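Local coordinates for protein nucleoporin nup120 (Schizosaccharomyces pombe, PDB 4GQ2) that serves as a structural constituent of the nuclear pore complex, whose nucleoporins can also act as docking partners for transient nuclear transport factors, at residues Leu363-Trp368 and Thr374-Cys379; Glu694-Leu699 and Leu723-Asp728; Ile422-Ile427 and Ala470-Ile475; Ala842-Ala847 and Ala878-Phe883. One frame throughout, in Å; residues are numbered along the deposited sequence.

Interaction 1 of 4, residues Leu363-Trp368 and Thr374-Cys379; sequences LLIIAW and TVIQKC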
loop_
_atom_site.group_PDB
_atom_site.type_symbol
_atom_site.label_atom_id
_atom_site.label_comp_id
_atom_site.label_asym_id
_atom_site.label_seq_id
_atom_site.Cartn_x
_atom_site.Cartn_y
_atom_site.Cartn_z
ATOM N N LEU A 363 7.572 -29.005 24.335
ATOM C CA LEU A 363 8.072 -27.817 23.654
ATOM C C LEU A 363 8.104 -26.624 24.603
ATOM O O LEU A 363 7.078 -26.246 25.179
ATOM C CB LEU A 363 7.208 -27.511 22.425
ATOM C CG LEU A 363 7.457 -26.237 21.615
ATOM C CD1 LEU A 363 8.909 -26.114 21.171
ATOM C CD2 LEU A 363 6.517 -26.205 20.421
ATOM N N LEU A 364 9.288 -26.041 24.763
ATOM C CA LEU A 364 9.465 -24.882 25.633
ATOM C C LEU A 364 9.898 -23.648 24.844
ATOM O O LEU A 364 11.001 -23.606 24.289
ATOM C CB LEU A 364 10.470 -25.180 26.755
ATOM C CG LEU A 364 10.597 -24.115 27.856
ATOM C CD1 LEU A 364 9.459 -24.224 28.860
ATOM C CD2 LEU A 364 11.939 -24.214 28.571
ATOM N N ILE A 365 9.015 -22.654 24.797
ATOM C CA ILE A 365 9.303 -21.379 24.135
ATOM C C ILE A 365 9.736 -20.368 25.194
ATOM O O ILE A 365 9.077 -20.212 26.223
ATOM C CB ILE A 365 8.081 -20.846 23.344
ATOM C CG1 ILE A 365 7.552 -21.918 22.386
ATOM C CG2 ILE A 365 8.448 -19.589 22.560
ATOM C CD1 ILE A 365 6.076 -21.794 22.071
ATOM N N ILE A 366 10.849 -19.694 24.935
ATOM C CA ILE A 366 11.447 -18.771 25.891
ATOM C C ILE A 366 11.701 -17.422 25.233
ATOM O O ILE A 366 12.229 -17.368 24.123
ATOM C CB ILE A 366 12.800 -19.306 26.410
ATOM C CG1 ILE A 366 12.727 -20.810 26.713
ATOM C CG2 ILE A 366 13.255 -18.517 27.628
ATOM C CD1 ILE A 366 14.076 -21.466 26.933
ATOM N N ALA A 367 11.343 -16.344 25.934
ATOM C CA ALA A 367 11.609 -14.970 25.484
ATOM C C ALA A 367 12.659 -14.284 26.355
ATOM O O ALA A 367 12.534 -14.241 27.585
ATOM C CB ALA A 367 10.324 -14.147 25.470
ATOM N N TRP A 368 13.679 -13.737 25.702
ATOM C CA TRP A 368 14.773 -13.052 26.377
ATOM C C TRP A 368 14.756 -11.586 26.092
ATOM O O TRP A 368 14.433 -11.161 24.984
ATOM C CB TRP A 368 16.113 -13.658 25.972
ATOM C CG TRP A 368 16.220 -15.098 26.393
ATOM C CD1 TRP A 368 15.973 -16.228 25.623
ATOM C CD2 TRP A 368 16.557 -15.612 27.728
ATOM N NE1 TRP A 368 16.148 -17.372 26.361
ATOM C CE2 TRP A 368 16.500 -17.075 27.630
ATOM C CE3 TRP A 368 16.905 -15.027 28.946
ATOM C CZ2 TRP A 368 16.775 -17.899 28.717
ATOM C CZ3 TRP A 368 17.179 -15.866 30.036
ATOM C CH2 TRP A 368 17.117 -17.269 29.921
ATOM N N THR A 374 15.452 -8.231 21.927
ATOM C CA THR A 374 14.669 -9.427 22.224
ATOM C C THR A 374 15.160 -10.664 21.459
ATOM O O THR A 374 15.455 -10.588 20.265
ATOM C CB THR A 374 13.180 -9.188 21.878
ATOM O OG1 THR A 374 12.721 -7.986 22.514
ATOM C CG2 THR A 374 12.316 -10.353 22.331
ATOM N N VAL A 375 15.238 -11.800 22.152
ATOM C CA VAL A 375 15.482 -13.092 21.501
ATOM C C VAL A 375 14.439 -14.121 21.920
ATOM O O VAL A 375 14.105 -14.243 23.096
ATOM C CB VAL A 375 16.901 -13.653 21.775
ATOM C CG1 VAL A 375 17.081 -15.012 21.101
ATOM C CG2 VAL A 375 17.973 -12.693 21.275
ATOM N N ILE A 376 13.919 -14.851 20.942
ATOM C CA ILE A 376 13.006 -15.954 21.214
ATOM C C ILE A 376 13.697 -17.276 20.891
ATOM O O ILE A 376 14.328 -17.416 19.837
ATOM C CB ILE A 376 11.662 -15.804 20.453
ATOM C CG1 ILE A 376 10.735 -14.813 21.164
ATOM C CG2 ILE A 376 10.922 -17.128 20.377
ATOM C CD1 ILE A 376 11.076 -13.357 20.948
ATOM N N GLN A 377 13.579 -18.230 21.813
ATOM C CA GLN A 377 14.127 -19.571 21.623
ATOM C C GLN A 377 13.050 -20.637 21.760
ATOM O O GLN A 377 12.180 -20.541 22.631
ATOM C CB GLN A 377 15.207 -19.863 22.664
ATOM C CG GLN A 377 16.419 -18.945 22.655
ATOM C CD GLN A 377 17.381 -19.264 23.788
ATOM O OE1 GLN A 377 16.999 -19.883 24.785
ATOM N NE2 GLN A 377 18.633 -18.843 23.642
ATOM N N LYS A 378 13.119 -21.652 20.902
ATOM C CA LYS A 378 12.326 -22.870 21.060
ATOM C C LYS A 378 13.233 -24.053 21.385
ATOM O O LYS A 378 14.353 -24.150 20.871
ATOM C CB LYS A 378 11.543 -23.181 19.788
ATOM C CG LYS A 378 10.221 -22.457 19.654
ATOM C CD LYS A 378 9.487 -22.908 18.399
ATOM C CE LYS A 378 8.126 -22.235 18.287
ATOM N NZ LYS A 378 7.443 -22.532 16.997
ATOM N N CYS A 379 12.743 -24.948 22.240
ATOM C CA CYS A 379 13.418 -26.209 22.518
ATOM C C CYS A 379 12.470 -27.382 22.353
ATOM O O CYS A 379 11.443 -27.466 23.034
ATOM C CB CYS A 379 14.006 -26.235 23.931
ATOM S SG CYS A 379 14.453 -27.896 24.516
#
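Trp368 N donates to Val375 O over 2.7 Å, the shortest of six backbone bonds that join Leu363-Trp368 and Thr374-Cys379 as the two arms of an antiparallel hairpin in the beta-propeller domain. Ile366 and Gln377 form another hydrogen-bonded pair, with Ile366 N and Gln377 O 2.8 Å apart. One face carries Ile366, Trp368, Val375 and Gln377. Here the Gln377 chain, with CG anti to the carbonyl carbon (chi1 -61°) and extended beyond it, brings OE1 to the indole edge, near the ring plane. Trp368 NE1 gives it a weak bond of 3.1 Å, with the amide turned 69° from the ring. Gln377 NE2 makes a weak bond to Ser336 O, while Ile366 CG2 lies over the rim of one indole face. A leucine in place of Gln377 would probably leave Trp368 NE1 without this acceptor and the indole less firmly oriented. On the other face, Ile365 CG2 meets Ile376 CG2 at 4.1 Å, branched side chains suiting a buried sheet, and Lys378, partly exposed, lays its aliphatic CG 3.9 Å from Ile365 CG1. The backbone bonds thus set the pairing, and a glutamine offers the buried indole N-H an acceptor, though a weakly bonded one.

Interaction 2 of 4, residues Glu694-Leu699 and Leu723-Asp728; sequences EGFIFL and LSLLED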
loop_
_atom_site.group_PDB
_atom_site.type_symbol
_atom_site.label_atom_id
_atom_site.label_comp_id
_atom_site.label_asym_id
_atom_site.label_seq_id
_atom_site.Cartn_x
_atom_site.Cartn_y
_atom_site.Cartn_z
ATOM N N GLU A 694 14.714 -11.020 -9.986
ATOM C CA GLU A 694 15.503 -10.017 -10.684
ATOM C C GLU A 694 16.950 -10.467 -10.872
ATOM O O GLU A 694 17.516 -10.321 -11.964
ATOM C CB GLU A 694 15.425 -8.665 -9.966
ATOM C CG GLU A 694 14.112 -7.932 -10.215
ATOM C CD GLU A 694 13.813 -6.849 -9.194
ATOM O OE1 GLU A 694 14.642 -6.633 -8.286
ATOM O OE2 GLU A 694 12.742 -6.209 -9.307
ATOM N N GLY A 695 17.546 -11.013 -9.815
ATOM C CA GLY A 695 18.919 -11.505 -9.891
ATOM C C GLY A 695 19.103 -12.488 -11.042
ATOM O O GLY A 695 20.087 -12.409 -11.777
ATOM N N PHE A 696 18.142 -13.399 -11.201
ATOM C CA PHE A 696 18.179 -14.407 -12.261
ATOM C C PHE A 696 18.018 -13.772 -13.641
ATOM O O PHE A 696 18.792 -14.064 -14.560
ATOM C CB PHE A 696 17.119 -15.494 -12.030
ATOM C CG PHE A 696 17.416 -16.404 -10.867
ATOM C CD1 PHE A 696 18.610 -17.114 -10.804
ATOM C CD2 PHE A 696 16.492 -16.566 -9.843
ATOM C CE1 PHE A 696 18.880 -17.953 -9.734
ATOM C CE2 PHE A 696 16.756 -17.406 -8.767
ATOM C CZ PHE A 696 17.950 -18.101 -8.714
ATOM N N ILE A 697 17.019 -12.900 -13.774
ATOM C CA ILE A 697 16.850 -12.094 -14.987
ATOM C C ILE A 697 18.146 -11.365 -15.332
ATOM O O ILE A 697 18.579 -11.401 -16.484
ATOM C CB ILE A 697 15.670 -11.090 -14.877
ATOM C CG1 ILE A 697 14.333 -11.838 -14.824
ATOM C CG2 ILE A 697 15.677 -10.110 -16.045
ATOM C CD1 ILE A 697 13.139 -10.980 -14.450
ATOM N N PHE A 698 18.777 -10.728 -14.344
ATOM C CA PHE A 698 20.041 -10.014 -14.593
ATOM C C PHE A 698 21.096 -10.986 -15.122
ATOM O O PHE A 698 21.847 -10.675 -16.054
ATOM C CB PHE A 698 20.594 -9.353 -13.326
ATOM C CG PHE A 698 19.713 -8.290 -12.730
ATOM C CD1 PHE A 698 18.586 -7.819 -13.391
ATOM C CD2 PHE A 698 20.047 -7.727 -11.497
ATOM C CE1 PHE A 698 17.785 -6.842 -12.814
ATOM C CE2 PHE A 698 19.259 -6.742 -10.925
ATOM C CZ PHE A 698 18.123 -6.302 -11.583
ATOM N N LEU A 699 21.141 -12.165 -14.506
ATOM C CA LEU A 699 22.107 -13.197 -14.852
ATOM C C LEU A 699 21.907 -13.701 -16.283
ATOM O O LEU A 699 22.852 -13.722 -17.077
ATOM C CB LEU A 699 22.011 -14.344 -13.849
ATOM C CG LEU A 699 23.252 -15.185 -13.555
ATOM C CD1 LEU A 699 24.420 -14.320 -13.110
ATOM C CD2 LEU A 699 22.902 -16.208 -12.489
ATOM N N LEU A 723 11.262 -16.237 -19.843
ATOM C CA LEU A 723 9.841 -15.881 -19.919
ATOM C C LEU A 723 9.092 -16.224 -18.639
ATOM O O LEU A 723 8.259 -15.446 -18.164
ATOM C CB LEU A 723 9.167 -16.545 -21.122
ATOM C CG LEU A 723 9.451 -15.887 -22.475
ATOM C CD1 LEU A 723 9.016 -16.798 -23.615
ATOM C CD2 LEU A 723 8.791 -14.518 -22.599
ATOM N N SER A 724 9.405 -17.395 -18.100
ATOM C CA SER A 724 8.872 -17.881 -16.836
ATOM C C SER A 724 9.212 -16.931 -15.673
ATOM O O SER A 724 8.401 -16.721 -14.782
ATOM C CB SER A 724 9.473 -19.265 -16.555
ATOM O OG SER A 724 8.905 -19.833 -15.396
ATOM N N LEU A 725 10.421 -16.378 -15.691
ATOM C CA LEU A 725 10.858 -15.445 -14.663
ATOM C C LEU A 725 10.158 -14.095 -14.793
ATOM O O LEU A 725 9.777 -13.489 -13.785
ATOM C CB LEU A 725 12.373 -15.267 -14.700
ATOM C CG LEU A 725 13.180 -16.471 -14.208
ATOM C CD1 LEU A 725 14.632 -16.268 -14.592
ATOM C CD2 LEU A 725 13.041 -16.661 -12.706
ATOM N N LEU A 726 9.972 -13.649 -16.032
ATOM C CA LEU A 726 9.272 -12.406 -16.312
ATOM C C LEU A 726 7.833 -12.494 -15.831
ATOM O O LEU A 726 7.260 -11.506 -15.358
ATOM C CB LEU A 726 9.293 -12.089 -17.809
ATOM C CG LEU A 726 10.484 -11.350 -18.413
ATOM C CD1 LEU A 726 10.227 -11.116 -19.895
ATOM C CD2 LEU A 726 10.744 -10.027 -17.701
ATOM N N GLU A 727 7.256 -13.682 -15.949
ATOM C CA GLU A 727 5.885 -13.884 -15.528
ATOM C C GLU A 727 5.785 -13.872 -14.008
ATOM O O GLU A 727 4.860 -13.286 -13.449
ATOM C CB GLU A 727 5.324 -15.175 -16.105
ATOM C CG GLU A 727 3.815 -15.270 -15.965
ATOM C CD GLU A 727 3.092 -14.003 -16.405
ATOM O OE1 GLU A 727 3.169 -13.661 -17.610
ATOM O OE2 GLU A 727 2.442 -13.357 -15.545
ATOM N N ASP A 728 6.743 -14.521 -13.349
ATOM C CA ASP A 728 6.871 -14.463 -11.905
ATOM C C ASP A 728 7.036 -13.003 -11.447
ATOM O O ASP A 728 6.297 -12.521 -10.578
ATOM C CB ASP A 728 8.082 -15.293 -11.465
ATOM C CG ASP A 728 7.818 -16.792 -11.506
ATOM O OD1 ASP A 728 6.661 -17.205 -11.723
ATOM O OD2 ASP A 728 8.779 -17.561 -11.304
#
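The Phe696 ring is approached obliquely by Leu725 CD2, while the closest touch to this residue is at the root of its side chain, where Leu725 CD1 lies 3.7 Å from Phe696 CB. One methyl, CD1, thus packs on the base of the phenylalanine, while CD2 stands obliquely to its ring. The Phe696 CB starts toward the other helix, but with CG anti to the carbonyl carbon (chi1 -70°) the ring itself swings away from it, which is why the aliphatic part carries the nearest contact.

Ile697 is the second residue of segment 694-699 in the contact. Its CG1 comes 4.0 Å from Leu725 CB, the two side chains running antiparallel alongside one another, and its CD1 reaches Leu726 CD2 at 4.1 Å, where the two chains lie roughly perpendicular. The meeting is purely apolar and all four residues are buried, so branched aliphatic groups and one aromatic suit the place: they fill space without leaving polar atoms to be satisfied. The segment axes approach to 9.8 Å and run at 148° to each other, roughly antiparallel, with Ile697 and Leu725 nearest in CA position.

Both segments belong to longer helices, 672-703 and 719-739, in the helical region of the protein. Glu694 accepts from Trp729 NE1 of helix 719-739, tying the two helices, and forms a salt bridge with Arg597 of helix 590-605. Beyond the interface, helix 571-585 meets Phe696 through Leu578, and helix 590-605 packs Leu603 and Val604 on Leu726.

Interaction 3 of 4, residues Ile422-Ile427 and Ala470-Ile475; sequences IWLQHI and AVLSSI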
loop_
_atom_site.group_PDB
_atom_site.type_symbol
_atom_site.label_atom_id
_atom_site.label_comp_id
_atom_site.label_asym_id
_atom_site.label_seq_id
_atom_site.Cartn_x
_atom_site.Cartn_y
_atom_site.Cartn_z
ATOM N N ILE A 422 8.922 9.172 -2.242
ATOM C CA ILE A 422 9.734 8.032 -1.789
ATOM C C ILE A 422 9.818 7.936 -0.268
ATOM O O ILE A 422 9.613 6.855 0.301
ATOM C CB ILE A 422 11.149 8.049 -2.403
ATOM C CG1 ILE A 422 11.067 7.955 -3.936
ATOM C CG2 ILE A 422 11.993 6.920 -1.825
ATOM C CD1 ILE A 422 12.336 8.387 -4.650
ATOM N N TRP A 423 10.095 9.061 0.390
ATOM C CA TRP A 423 10.153 9.085 1.861
ATOM C C TRP A 423 8.827 8.792 2.510
ATOM O O TRP A 423 8.770 8.109 3.524
ATOM C CB TRP A 423 10.699 10.414 2.363
ATOM C CG TRP A 423 12.197 10.437 2.528
ATOM C CD1 TRP A 423 13.120 11.201 1.819
ATOM C CD2 TRP A 423 13.000 9.667 3.493
ATOM N NE1 TRP A 423 14.404 10.961 2.267
ATOM C CE2 TRP A 423 14.401 10.052 3.263
ATOM C CE3 TRP A 423 12.712 8.727 4.476
ATOM C CZ2 TRP A 423 15.443 9.503 3.995
ATOM C CZ3 TRP A 423 13.775 8.185 5.212
ATOM C CH2 TRP A 423 15.107 8.568 4.976
ATOM N N LEU A 424 7.748 9.304 1.929
ATOM C CA LEU A 424 6.409 9.067 2.456
ATOM C C LEU A 424 6.074 7.577 2.374
ATOM O O LEU A 424 5.607 6.991 3.351
ATOM C CB LEU A 424 5.380 9.890 1.689
ATOM C CG LEU A 424 3.951 9.962 2.218
ATOM C CD1 LEU A 424 3.897 10.837 3.463
ATOM C CD2 LEU A 424 3.008 10.491 1.142
ATOM N N GLN A 425 6.332 6.966 1.217
ATOM C CA GLN A 425 6.140 5.526 1.067
ATOM C C GLN A 425 6.900 4.742 2.131
ATOM O O GLN A 425 6.322 3.894 2.810
ATOM C CB GLN A 425 6.540 5.043 -0.327
ATOM C CG GLN A 425 5.355 4.740 -1.231
ATOM C CD GLN A 425 5.444 3.367 -1.892
ATOM O OE1 GLN A 425 4.568 2.982 -2.668
ATOM N NE2 GLN A 425 6.499 2.620 -1.578
ATOM N N HIS A 426 8.180 5.060 2.290
ATOM C CA HIS A 426 9.041 4.390 3.251
ATOM C C HIS A 426 8.562 4.490 4.680
ATOM O O HIS A 426 8.578 3.505 5.416
ATOM C CB HIS A 426 10.474 4.907 3.137
ATOM C CG HIS A 426 11.388 4.385 4.215
ATOM N ND1 HIS A 426 11.668 5.086 5.329
ATOM C CD2 HIS A 426 12.060 3.170 4.335
ATOM C CE1 HIS A 426 12.486 4.366 6.118
ATOM N NE2 HIS A 426 12.725 3.194 5.508
ATOM N N ILE A 427 8.131 5.675 5.088
ATOM C CA ILE A 427 7.666 5.888 6.458
ATOM C C ILE A 427 6.337 5.177 6.759
ATOM O O ILE A 427 6.148 4.657 7.856
ATOM C CB ILE A 427 7.557 7.392 6.768
ATOM C CG1 ILE A 427 8.956 8.015 6.768
ATOM C CG2 ILE A 427 6.853 7.636 8.102
ATOM C CD1 ILE A 427 8.956 9.527 6.741
ATOM N N ALA A 470 -0.871 15.334 5.996
ATOM C CA ALA A 470 -0.474 16.242 7.048
ATOM C C ALA A 470 1.038 16.150 7.261
ATOM O O ALA A 470 1.699 17.171 7.460
ATOM C CB ALA A 470 -1.236 15.933 8.330
ATOM N N VAL A 471 1.571 14.927 7.200
ATOM C CA VAL A 471 3.014 14.702 7.306
ATOM C C VAL A 471 3.727 15.389 6.155
ATOM O O VAL A 471 4.631 16.183 6.387
ATOM C CB VAL A 471 3.382 13.195 7.356
ATOM C CG1 VAL A 471 4.870 12.992 7.117
ATOM C CG2 VAL A 471 3.020 12.601 8.705
ATOM N N LEU A 472 3.299 15.102 4.922
ATOM C CA LEU A 472 3.908 15.700 3.743
ATOM C C LEU A 472 3.795 17.220 3.783
ATOM O O LEU A 472 4.771 17.933 3.525
ATOM C CB LEU A 472 3.290 15.156 2.445
ATOM C CG LEU A 472 3.910 15.686 1.134
ATOM C CD1 LEU A 472 3.796 14.681 -0.003
ATOM C CD2 LEU A 472 3.319 17.025 0.710
ATOM N N SER A 473 2.593 17.701 4.087
ATOM C CA SER A 473 2.322 19.131 4.130
ATOM C C SER A 473 3.240 19.850 5.108
ATOM O O SER A 473 3.790 20.891 4.785
ATOM C CB SER A 473 0.860 19.396 4.490
ATOM O OG SER A 473 0.638 20.779 4.671
ATOM N N SER A 474 3.404 19.290 6.301
ATOM C CA SER A 474 4.178 19.956 7.338
ATOM C C SER A 474 5.686 19.963 7.043
ATOM O O SER A 474 6.381 20.904 7.419
ATOM C CB SER A 474 3.886 19.348 8.708
ATOM O OG SER A 474 4.498 18.084 8.839
ATOM N N ILE A 475 6.187 18.920 6.382
ATOM C CA ILE A 475 7.584 18.890 5.938
ATOM C C ILE A 475 7.837 19.843 4.766
ATOM O O ILE A 475 8.818 20.591 4.774
ATOM C CB ILE A 475 8.043 17.461 5.599
ATOM C CG1 ILE A 475 8.497 16.770 6.877
ATOM C CG2 ILE A 475 9.200 17.469 4.605
ATOM C CD1 ILE A 475 8.256 15.283 6.872
#
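Leu424 turns its CG anti to the backbone N (chi1 -170°), and its second torsion (chi2 73°) sends CD2 onward as the extension of the chain while CD1 folds to the side. These two methyls make the whole of the close contact with the other helix. CD2 of Leu424 meets CD1 of Leu472 at 4.4 Å; that CD1 is likewise the extended branch of its own leucine, and the two methyls touch with their chains at a steep angle to each other. CD1 of Leu424 rests 4.4 Å from CG1 of Val471, the branch that stands anti to the valine's backbone N. One forked side chain therefore spans two consecutive residues of the partner, a task that suits leucine well.

The side-chain touches are at the long end of van der Waals contact, and the nearest CA atoms, those of Leu424 and Leu472, are 7.2 Å apart. Both segments lie in a set of helices, 419-428, 434-443, 464-478 and 492-515, which the chain inserts between strands 390-395 and 520-525 of the beta-propeller. Trp503 and Phe506 of helix 492-515 cover Val471, and an apolar side chain from another protein chain packs on Leu472.

Within segment 470-475, Ser474 puts its small polar group back on its own helix: OG donates to Val471 O over 3.1 Å, the donor tilted 31° from the carbonyl plane. Ile475 N also donates to that oxygen, at 3.1 Å from Val471 O and from the same face of its plane, so the carbonyl of a residue whose side chain packs on Leu424 is gripped twice, and the buried serine hydroxyl finds its acceptor one turn back.

Interaction 4 of 4, residues Ala842-Ala847 and Ala878-Phe883; sequences AVYLKA and AVLREF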
loop_
_atom_site.group_PDB
_atom_site.type_symbol
_atom_site.label_atom_id
_atom_site.label_comp_id
_atom_site.label_asym_id
_atom_site.label_seq_id
_atom_site.Cartn_x
_atom_site.Cartn_y
_atom_site.Cartn_z
ATOM N N ALA A 842 -9.949 -9.471 -19.838
ATOM C CA ALA A 842 -9.109 -8.435 -19.256
ATOM C C ALA A 842 -9.401 -7.091 -19.893
ATOM O O ALA A 842 -9.627 -6.097 -19.197
ATOM C CB ALA A 842 -7.633 -8.794 -19.410
ATOM N N VAL A 843 -9.411 -7.079 -21.222
ATOM C CA VAL A 843 -9.658 -5.871 -21.992
ATOM C C VAL A 843 -11.064 -5.321 -21.711
ATOM O O VAL A 843 -11.244 -4.112 -21.524
ATOM C CB VAL A 843 -9.400 -6.105 -23.502
ATOM C CG1 VAL A 843 -9.579 -4.811 -24.293
ATOM C CG2 VAL A 843 -7.985 -6.645 -23.718
ATOM N N TYR A 844 -12.044 -6.219 -21.638
ATOM C CA TYR A 844 -13.409 -5.857 -21.286
ATOM C C TYR A 844 -13.428 -5.210 -19.905
ATOM O O TYR A 844 -14.120 -4.208 -19.675
ATOM C CB TYR A 844 -14.316 -7.098 -21.323
ATOM C CG TYR A 844 -15.714 -6.859 -20.797
ATOM C CD1 TYR A 844 -16.654 -6.165 -21.555
ATOM C CD2 TYR A 844 -16.099 -7.324 -19.537
ATOM C CE1 TYR A 844 -17.938 -5.943 -21.079
ATOM C CE2 TYR A 844 -17.385 -7.098 -19.052
ATOM C CZ TYR A 844 -18.296 -6.407 -19.833
ATOM O OH TYR A 844 -19.566 -6.161 -19.367
ATOM N N LEU A 845 -12.651 -5.770 -18.987
ATOM C CA LEU A 845 -12.572 -5.218 -17.636
ATOM C C LEU A 845 -11.847 -3.863 -17.617
ATOM O O LEU A 845 -12.248 -2.966 -16.877
ATOM C CB LEU A 845 -11.942 -6.223 -16.665
ATOM C CG LEU A 845 -11.759 -5.842 -15.192
ATOM C CD1 LEU A 845 -13.083 -5.680 -14.448
ATOM C CD2 LEU A 845 -10.883 -6.902 -14.538
ATOM N N LYS A 846 -10.801 -3.710 -18.432
ATOM C CA LYS A 846 -10.170 -2.394 -18.629
ATOM C C LYS A 846 -11.237 -1.368 -19.015
ATOM O O LYS A 846 -11.270 -0.265 -18.479
ATOM C CB LYS A 846 -9.096 -2.445 -19.716
ATOM C CG LYS A 846 -7.866 -3.261 -19.357
ATOM C CD LYS A 846 -6.761 -3.123 -20.397
ATOM C CE LYS A 846 -6.183 -1.717 -20.425
ATOM N NZ LYS A 846 -4.899 -1.660 -21.180
ATOM N N ALA A 847 -12.127 -1.759 -19.922
ATOM C CA ALA A 847 -13.197 -0.888 -20.385
ATOM C C ALA A 847 -14.166 -0.486 -19.268
ATOM O O ALA A 847 -14.511 0.690 -19.127
ATOM C CB ALA A 847 -13.937 -1.542 -21.540
ATOM N N ALA A 878 -18.148 -12.804 -12.359
ATOM C CA ALA A 878 -19.473 -12.215 -12.209
ATOM C C ALA A 878 -19.685 -10.938 -13.034
ATOM O O ALA A 878 -20.825 -10.521 -13.212
ATOM C CB ALA A 878 -19.765 -11.952 -10.742
ATOM N N VAL A 879 -18.608 -10.312 -13.523
ATOM C CA VAL A 879 -18.766 -9.145 -14.414
ATOM C C VAL A 879 -19.400 -9.544 -15.748
ATOM O O VAL A 879 -19.901 -8.697 -16.469
ATOM C CB VAL A 879 -17.446 -8.371 -14.697
ATOM C CG1 VAL A 879 -17.029 -7.542 -13.498
ATOM C CG2 VAL A 879 -16.324 -9.302 -15.145
ATOM N N LEU A 880 -19.372 -10.839 -16.063
ATOM C CA LEU A 880 -19.913 -11.354 -17.322
ATOM C C LEU A 880 -21.417 -11.632 -17.269
ATOM O O LEU A 880 -22.019 -11.946 -18.296
ATOM C CB LEU A 880 -19.160 -12.614 -17.762
ATOM C CG LEU A 880 -17.650 -12.527 -18.016
ATOM C CD1 LEU A 880 -17.137 -13.814 -18.644
ATOM C CD2 LEU A 880 -17.304 -11.344 -18.902
ATOM N N ARG A 881 -22.023 -11.503 -16.088
ATOM C CA ARG A 881 -23.439 -11.855 -15.913
ATOM C C ARG A 881 -24.391 -11.116 -16.861
ATOM O O ARG A 881 -25.226 -11.754 -17.504
ATOM C CB ARG A 881 -23.900 -11.752 -14.443
ATOM C CG ARG A 881 -23.892 -10.354 -13.839
ATOM C CD ARG A 881 -24.702 -10.291 -12.552
ATOM N NE ARG A 881 -26.131 -10.117 -12.809
ATOM C CZ ARG A 881 -26.731 -8.938 -12.972
ATOM N NH1 ARG A 881 -26.033 -7.808 -12.905
ATOM N NH2 ARG A 881 -28.036 -8.886 -13.202
ATOM N N GLU A 882 -24.251 -9.796 -16.967
ATOM C CA GLU A 882 -25.141 -9.001 -17.821
ATOM C C GLU A 882 -25.059 -9.416 -19.293
ATOM O O GLU A 882 -26.077 -9.505 -19.974
ATOM C CB GLU A 882 -24.877 -7.500 -17.666
ATOM C CG GLU A 882 -25.359 -6.926 -16.340
ATOM C CD GLU A 882 -25.059 -5.442 -16.173
ATOM O OE1 GLU A 882 -24.106 -4.926 -16.798
ATOM O OE2 GLU A 882 -25.782 -4.781 -15.404
ATOM N N PHE A 883 -23.845 -9.676 -19.768
ATOM C CA PHE A 883 -23.658 -10.159 -21.120
ATOM C C PHE A 883 -24.249 -11.550 -21.291
ATOM O O PHE A 883 -24.907 -11.830 -22.295
ATOM C CB PHE A 883 -22.182 -10.205 -21.507
ATOM C CG PHE A 883 -21.934 -10.937 -22.795
ATOM C CD1 PHE A 883 -22.441 -10.444 -23.998
ATOM C CD2 PHE A 883 -21.224 -12.131 -22.806
ATOM C CE1 PHE A 883 -22.239 -11.134 -25.183
ATOM C CE2 PHE A 883 -21.012 -12.815 -23.989
ATOM C CZ PHE A 883 -21.520 -12.318 -25.179
HETATM O O HOH W 1 -21.258 -8.675 -18.664
#
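Tyr844 and Leu845 reach from helix 840-852 to Val879 and Leu880 of segment 878-883, within the region of helical HEAT repeats. The two residues that helix 840-852 contributes have similar first torsions: Tyr844 sets CG anti to its backbone N (chi1 172°), beside the carbonyl carbon, and Leu845 does the same. The tyrosine, whose CB points toward the partner, carries its ring across, and Leu845 swings its CD1 methyl to 4.5 Å from Val879 CG1. In Leu880 chi2 (-171°) makes CD1 the extended branch, and the other methyl, CD2, folded aside, meets the ring obliquely, 4.2 Å from Tyr844 CD2. One methyl thus packs against an aromatic that carries a hydroxyl.

Val879 O lies at the ring edge, near its plane, but at 3.9 Å from Tyr844 OH it is too distant for a direct bond. Tyrosine suits the place because its hydroxyl can use water instead. Phe863 and Leu868 also touch the tyrosine, and Phe821 and Leu822 of helix 812-822 cover Val879. The water sits 3.1 Å from Tyr844 OH, donates to Val879 O at 2.6 Å and accepts from Phe883 N at 3.0 Å, bridging the four-residue step that a helical bond would span.

The four contacts follow one another along the chain in the order 1, 3, 2, 4 and none touches another. Interactions 1 and 3 both fall in the beta-propeller domain, yet their nearest atoms are about 20 Å apart, interaction 3 lying on helices inserted in the sequence of that domain and interaction 1 on its sheet. Interaction 2, in the helical domain, lies between interactions 3 and 4: its nearest atoms are about 13 Å from those of interaction 3 and about 12 Å from those of interaction 4. Interactions 1 and 4, with centres about 52 Å apart, stand on opposite sides of the chain's centre. Sheet pairing thus gives way to helix packing along this scaffold protein.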